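Local coordinates for protein Ras-3 from Cryphonectria parasitica (Cryphonectria parasitica, PDB 4KU4) that belongs to the Ras family of P-loop small G proteins and holds guanosine-5'-diphosphate in its nucleotide pocket, at residues A[141-146]-A[172-177]. Residues are numbered along the deposited sequence; the frame is centred on the assembly and turned at random.
Sequences VLVGNK and VETSAK. With GDP (guanosine-5'-diphosphate), chain C.
Asn145 and Thr174 meet where two parallel strands of the Ras fold run out into the guanine pocket. Strands 140-145 and 170-173 adjoin at one edge of the sheet, joined by helix 157-167 in a beta-alpha-beta crossover. Lys146 and Asn145 fit the NKxD motif of small G proteins, Ser175 to Lys177 the SAK motif.

Three backbone hydrogen bonds link the two segments. Val172 N donates to Leu142 O at 3.0 Å, and Gly144 N returns to Val172 O. Thr174 N then donates to Gly144 O.

Val141 CG2 makes apolar contact with Val172 CG2 at 4.1 Å. Val143 CG1, anti to its backbone N (chi1 170°), approaches Thr174 OG1 at 3.2 Å, with Thr174 CG2 next. Helix 182-196 packs on Val141, Val172 and Thr174.

The guanine base of GDP lies between two lysine chains. The extended Lys146 runs along one face, with CG 3.8 Å from GDP C6. Its NZ bonds GDP O4' weakly, bonds Gly24 O and forms a salt bridge with Asp94. Lys177 CB and CD lie on the other face, and Lys177 N weakly bonds GDP O6.

The Asn145 amide ties the end of strand 140-145 to residues 174-176. OD1 accepts from Thr174 OG1 at 2.9 Å and from Ala176 N at 3.1 Å, the latter in plane on a lone pair. ND2 faces the other way; it bonds Val25 O and lies 3.0 Å from GDP N7.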
ATOM      1  N   VAL A 141       1.904   0.910   5.244  1.00  6.00           N
ATOM      2  CA  VAL A 141       1.385  -0.426   5.526  1.00  8.39           C
ATOM      3  C   VAL A 141       2.054  -1.432   4.603  1.00  8.48           C
ATOM      4  O   VAL A 141       2.144  -1.219   3.390  1.00  6.30           O
ATOM      5  CB  VAL A 141      -0.176  -0.522   5.453  1.00  7.84           C
ATOM      6  CG1 VAL A 141      -0.708  -0.090   4.096  1.00 11.57           C
ATOM      7  CG2 VAL A 141      -0.651  -1.950   5.808  1.00  9.82           C
ATOM      8  N   LEU A 142       2.571  -2.509   5.188  1.00  9.03           N
ATOM      9  CA  LEU A 142       3.091  -3.614   4.400  1.00 10.94           C
ATOM     10  C   LEU A 142       1.951  -4.563   4.114  1.00 10.41           C
ATOM     11  O   LEU A 142       1.267  -5.003   5.038  1.00  8.30           O
ATOM     12  CB  LEU A 142       4.165  -4.370   5.166  1.00 12.07           C
ATOM     13  CG  LEU A 142       5.531  -3.747   5.416  1.00 21.13           C
ATOM     14  CD1 LEU A 142       6.202  -4.625   6.445  1.00 21.21           C
ATOM     15  CD2 LEU A 142       6.370  -3.667   4.132  1.00 11.84           C
ATOM     16  N   VAL A 143       1.767  -4.896   2.843  1.00  8.06           N
ATOM     17  CA  VAL A 143       0.653  -5.737   2.430  1.00  7.64           C
ATOM     18  C   VAL A 143       1.145  -7.063   1.879  1.00 10.00           C
ATOM     19  O   VAL A 143       1.910  -7.099   0.922  1.00 12.50           O
ATOM     20  CB  VAL A 143      -0.220  -5.033   1.371  1.00  8.68           C
ATOM     21  CG1 VAL A 143      -1.235  -6.000   0.757  1.00  8.84           C
ATOM     22  CG2 VAL A 143      -0.920  -3.816   1.961  1.00 12.58           C
ATOM     23  N   GLY A 144       0.724  -8.157   2.492  1.00  5.59           N
ATOM     24  CA  GLY A 144       1.040  -9.482   1.966  1.00  6.26           C
ATOM     25  C   GLY A 144      -0.102  -9.920   1.068  1.00 10.77           C
ATOM     26  O   GLY A 144      -1.119 -10.398   1.560  1.00 10.12           O
ATOM     27  N   ASN A 145       0.072  -9.762  -0.246  1.00  7.08           N
ATOM     28  CA  ASN A 145      -1.008 -10.019  -1.198  1.00 10.50           C
ATOM     29  C   ASN A 145      -0.953 -11.440  -1.737  1.00 11.46           C
ATOM     30  O   ASN A 145       0.053 -12.132  -1.574  1.00  7.17           O
ATOM     31  CB  ASN A 145      -0.960  -9.016  -2.350  1.00  8.82           C
ATOM     32  CG  ASN A 145      -2.199  -9.089  -3.243  1.00 10.38           C
ATOM     33  OD1 ASN A 145      -3.326  -9.178  -2.751  1.00  8.13           O
ATOM     34  ND2 ASN A 145      -1.993  -9.024  -4.558  1.00 12.11           N
ATOM     35  N   LYS A 146      -2.054 -11.856  -2.362  1.00  6.88           N
ATOM     36  CA  LYS A 146      -2.242 -13.201  -2.903  1.00  7.65           C
ATOM     37  C   LYS A 146      -2.411 -14.230  -1.786  1.00 12.58           C
ATOM     38  O   LYS A 146      -1.950 -15.366  -1.894  1.00 16.27           O
ATOM     39  CB  LYS A 146      -1.110 -13.600  -3.867  1.00  7.85           C
ATOM     40  CG  LYS A 146      -0.654 -12.508  -4.831  1.00 11.42           C
ATOM     41  CD  LYS A 146      -0.071 -13.099  -6.103  1.00 11.24           C
ATOM     42  CE  LYS A 146       0.476 -12.001  -7.025  1.00 10.68           C
ATOM     43  NZ  LYS A 146       1.363 -12.569  -8.083  1.00 15.10           N
ATOM     44  N   VAL A 172      -1.045  -5.965   6.716  1.00  6.09           N
ATOM     45  CA  VAL A 172      -2.334  -6.562   6.390  1.00  9.46           C
ATOM     46  C   VAL A 172      -2.168  -7.579   5.267  1.00 10.32           C
ATOM     47  O   VAL A 172      -1.476  -7.317   4.286  1.00  5.85           O
ATOM     48  CB  VAL A 172      -3.357  -5.501   5.941  1.00  7.07           C
ATOM     49  CG1 VAL A 172      -4.664  -6.166   5.538  1.00 10.91           C
ATOM     50  CG2 VAL A 172      -3.608  -4.505   7.053  1.00 11.01           C
ATOM     51  N   GLU A 173      -2.819  -8.731   5.401  1.00  7.16           N
ATOM     52  CA  GLU A 173      -2.802  -9.741   4.342  1.00 10.77           C
ATOM     53  C   GLU A 173      -4.053  -9.574   3.483  1.00  7.46           C
ATOM     54  O   GLU A 173      -5.159  -9.373   4.007  1.00  8.60           O
ATOM     55  CB  GLU A 173      -2.677 -11.144   4.912  1.00 10.99           C
ATOM     56  CG  GLU A 173      -1.261 -11.401   5.364  1.00 15.97           C
ATOM     57  CD  GLU A 173      -0.864 -12.842   5.251  1.00 13.02           C
ATOM     58  OE1 GLU A 173      -1.758 -13.695   5.067  1.00 21.99           O
ATOM     59  OE2 GLU A 173       0.346 -13.123   5.342  1.00 17.01           O
ATOM     60  N   THR A 174      -3.876  -9.656   2.169  1.00  7.94           N
ATOM     61  CA  THR A 174      -4.972  -9.394   1.245  1.00 10.03           C
ATOM     62  C   THR A 174      -5.060 -10.343   0.070  1.00 13.80           C
ATOM     63  O   THR A 174      -4.119 -11.091  -0.208  1.00  9.86           O
ATOM     64  CB  THR A 174      -4.777  -7.983   0.572  1.00  9.94           C
ATOM     65  OG1 THR A 174      -3.551  -7.961  -0.177  1.00 10.43           O
ATOM     66  CG2 THR A 174      -4.771  -6.877   1.621  1.00  7.57           C
ATOM     67  N   SER A 175      -6.226 -10.358  -0.574  1.00  8.02           N
ATOM     68  CA  SER A 175      -6.362 -11.056  -1.844  1.00 10.48           C
ATOM     69  C   SER A 175      -7.061 -10.091  -2.784  1.00 12.99           C
ATOM     70  O   SER A 175      -8.263  -9.883  -2.673  1.00  9.65           O
ATOM     71  CB  SER A 175      -7.135 -12.370  -1.768  1.00 14.06           C
ATOM     72  OG  SER A 175      -7.319 -12.908  -3.070  1.00 13.25           O
ATOM     73  N   ALA A 176      -6.287  -9.437  -3.650  1.00 11.76           N
ATOM     74  CA  ALA A 176      -6.844  -8.555  -4.663  1.00 15.31           C
ATOM     75  C   ALA A 176      -7.853  -9.294  -5.517  1.00 16.22           C
ATOM     76  O   ALA A 176      -8.798  -8.695  -6.032  1.00 17.99           O
ATOM     77  CB  ALA A 176      -5.724  -7.996  -5.541  1.00 11.97           C
ATOM     78  N   LYS A 177      -7.642 -10.594  -5.682  1.00 13.95           N
ATOM     79  CA  LYS A 177      -8.484 -11.394  -6.570  1.00 14.00           C
ATOM     80  C   LYS A 177      -9.853 -11.586  -5.944  1.00 17.86           C
ATOM     81  O   LYS A 177     -10.873 -11.444  -6.615  1.00 24.16           O
ATOM     82  CB  LYS A 177      -7.824 -12.749  -6.859  1.00 15.46           C
ATOM     83  CG  LYS A 177      -8.654 -13.672  -7.745  1.00 23.21           C
ATOM     84  CD  LYS A 177      -8.063 -15.075  -7.800  1.00 21.58           C
ATOM     85  CE  LYS A 177      -9.082 -16.072  -8.337  1.00 30.73           C
ATOM     86  NZ  LYS A 177      -8.616 -17.480  -8.278  1.00 35.87           N
TER
HETATM   87  PB  GDP C 301       1.678  -5.536 -10.232  1.00  7.94           P
HETATM   88  O1B GDP C 301       0.814  -4.353 -10.601  1.00  8.87           O
HETATM   89  O2B GDP C 301       2.210  -5.353  -8.814  1.00  5.43           O
HETATM   90  O3B GDP C 301       2.823  -5.684 -11.213  1.00 12.54           O
HETATM   91  O3A GDP C 301       0.756  -6.867 -10.259  1.00  7.57           O
HETATM   92  PA  GDP C 301      -0.638  -7.093 -11.073  1.00  9.10           P
HETATM   93  O1A GDP C 301      -1.804  -6.383 -10.419  1.00 11.07           O
HETATM   94  O2A GDP C 301      -0.525  -6.726 -12.533  1.00  7.25           O
HETATM   95  O5' GDP C 301      -0.866  -8.668 -10.896  1.00 13.05           O
HETATM   96  C5' GDP C 301       0.130  -9.567 -11.394  1.00 12.31           C
HETATM   97  C4' GDP C 301      -0.508 -10.942 -11.493  1.00 14.54           C
HETATM   98  O4' GDP C 301      -0.892 -11.315 -10.185  1.00 11.05           O
HETATM   99  C3' GDP C 301      -1.770 -10.955 -12.333  1.00 16.92           C
HETATM  100  O3' GDP C 301      -1.830 -12.180 -13.088  1.00 19.30           O
HETATM  101  C2' GDP C 301      -2.877 -10.944 -11.307  1.00 18.87           C
HETATM  102  O2' GDP C 301      -4.054 -11.594 -11.784  1.00 15.15           O
HETATM  103  C1' GDP C 301      -2.246 -11.713 -10.164  1.00 17.70           C
HETATM  104  N9  GDP C 301      -2.769 -11.327  -8.837  1.00 13.53           N
HETATM  105  C8  GDP C 301      -2.749 -10.099  -8.283  1.00  8.99           C
HETATM  106  N7  GDP C 301      -3.292 -10.131  -7.044  1.00 10.25           N
HETATM  107  C5  GDP C 301      -3.654 -11.402  -6.796  1.00 11.03           C
HETATM  108  C6  GDP C 301      -4.287 -12.134  -5.689  1.00 13.93           C
HETATM  109  O6  GDP C 301      -4.616 -11.541  -4.649  1.00 10.91           O
HETATM  110  N1  GDP C 301      -4.483 -13.452  -5.831  1.00 11.11           N
HETATM  111  C2  GDP C 301      -4.146 -14.122  -6.934  1.00 12.10           C
HETATM  112  N2  GDP C 301      -4.401 -15.452  -6.978  1.00 14.94           N
HETATM  113  N3  GDP C 301      -3.563 -13.516  -7.999  1.00 15.85           N
HETATM  114  C4  GDP C 301      -3.307 -12.187  -7.978  1.00 11.87           C